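Local structure of P35 antigen (Borrelia burgdorferi, 4ALY) at residues I177-M181 against L213-K217. The protein is an outer surface lipoprotein of the Lyme disease agent that is critical for infection after a tick bite. Residues are numbered along the deposited sequence; the frame is centred on the assembly and turned at random.
Sequences IQLAM and LTSLK
Lys217 reaches across to Gln178, and Ile177 packs against the backbone of the helix that carries Lys217. The two segments belong to helices 163-189 and 200-233, an antiparallel pair in the all-helical fold of this PFam54 family lipoprotein. Their local axes run at 156° and come within 9.9 Å. Lys217 NZ donates to Gln178 OE1 at 2.7 Å. The C=O...N angle is 136°, and the donor sits 26° from the carbonyl plane. The lysine chain is extended beyond CG, which carries the ammonium group across to the other helix. Gln178 meets it through a bend at chi2. Met181 lies across the lysine chain at about a right angle, its SD 4.0 Å from Lys217 CD.

Ile177 lies with its methyls against the backbone of the facing helix. Its CG2 is 3.8 Å from Lys217 N, while its CD1 approaches Leu216 O at 3.7 Å. Ile177 CG2 also makes an apolar contact with Leu216 CB at 4.1 Å. Met181 and Leu213 run past each other in opposite directions, with Met181 CG to Leu213 CG at 3.7 Å. Ala180 CB adds a looser contact to Leu213 CD1.

Helix 254-275 extends this packing: Ile264 touches Ile177 and Ala180, and Leu267 touches Leu213. Gln178 NE2 binds Glu182 OE2, one turn on, which helps fix the amide's orientation. Lys217 NZ has a second acceptor in Thr137 O, so two carbonyl oxygens, one from a side chain and one from the backbone, grip the ammonium nitrogen.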
# COMPACT_ATOMS: atom_id res chain seq x y z
N ILE A 177 -1.68 0.61 2.83
CA ILE A 177 -0.43 0.34 3.59
C ILE A 177 0.68 1.35 3.20
O ILE A 177 1.39 1.89 4.08
CB ILE A 177 0.08 -1.05 3.25
CG1 ILE A 177 -0.94 -2.14 3.68
CG2 ILE A 177 1.48 -1.24 3.86
CD1 ILE A 177 -0.57 -3.52 3.15
N GLN A 178 0.84 1.56 1.88
CA GLN A 178 1.75 2.53 1.34
C GLN A 178 1.38 3.97 1.80
O GLN A 178 2.23 4.64 2.38
CB GLN A 178 1.83 2.41 -0.19
CG GLN A 178 2.95 3.21 -0.77
CD GLN A 178 4.32 2.75 -0.23
OE1 GLN A 178 4.59 1.54 -0.07
NE2 GLN A 178 5.18 3.73 0.08
N LEU A 179 0.13 4.40 1.58
CA LEU A 179 -0.35 5.68 2.15
C LEU A 179 -0.02 5.82 3.63
O LEU A 179 0.49 6.87 4.07
CB LEU A 179 -1.87 5.82 1.97
CG LEU A 179 -2.52 6.99 2.72
CD1 LEU A 179 -2.02 8.36 2.23
CD2 LEU A 179 -4.04 6.96 2.59
N ALA A 180 -0.28 4.76 4.41
CA ALA A 180 0.04 4.83 5.85
C ALA A 180 1.53 5.12 6.04
O ALA A 180 1.88 5.99 6.86
CB ALA A 180 -0.36 3.57 6.59
N MET A 181 2.42 4.42 5.32
CA MET A 181 3.86 4.67 5.50
C MET A 181 4.25 6.13 5.23
O MET A 181 5.16 6.67 5.88
CB MET A 181 4.70 3.74 4.64
CG MET A 181 4.55 2.26 4.98
SD MET A 181 5.19 1.19 3.68
CE MET A 181 6.94 1.20 4.06
N LEU A 213 4.44 -1.79 9.89
CA LEU A 213 4.21 -1.29 8.56
C LEU A 213 4.98 -2.05 7.49
O LEU A 213 4.35 -2.47 6.50
CB LEU A 213 4.52 0.19 8.50
CG LEU A 213 3.37 1.17 8.31
CD1 LEU A 213 1.96 0.66 8.59
CD2 LEU A 213 3.71 2.50 8.97
N THR A 214 6.30 -2.26 7.69
CA THR A 214 7.19 -3.02 6.78
C THR A 214 6.67 -4.44 6.65
O THR A 214 6.72 -5.06 5.59
CB THR A 214 8.64 -3.05 7.30
OG1 THR A 214 9.24 -1.76 7.11
CG2 THR A 214 9.52 -4.15 6.57
N SER A 215 6.13 -4.96 7.74
CA SER A 215 5.72 -6.35 7.72
C SER A 215 4.33 -6.53 7.02
O SER A 215 4.05 -7.58 6.44
CB SER A 215 5.80 -6.91 9.15
OG SER A 215 4.77 -7.80 9.40
N LEU A 216 3.50 -5.48 7.07
CA LEU A 216 2.27 -5.44 6.29
C LEU A 216 2.55 -5.35 4.77
O LEU A 216 2.00 -6.12 3.98
CB LEU A 216 1.46 -4.24 6.71
CG LEU A 216 0.63 -4.28 7.98
CD1 LEU A 216 0.22 -2.83 8.27
CD2 LEU A 216 -0.62 -5.10 7.77
N LYS A 217 3.45 -4.44 4.37
CA LYS A 217 3.90 -4.34 2.96
C LYS A 217 4.48 -5.66 2.49
O LYS A 217 4.18 -6.12 1.38
CB LYS A 217 4.98 -3.28 2.81
CG LYS A 217 5.35 -3.05 1.35
CD LYS A 217 6.03 -1.72 1.13
CE LYS A 217 6.37 -1.52 -0.35
NZ LYS A 217 6.77 -0.07 -0.47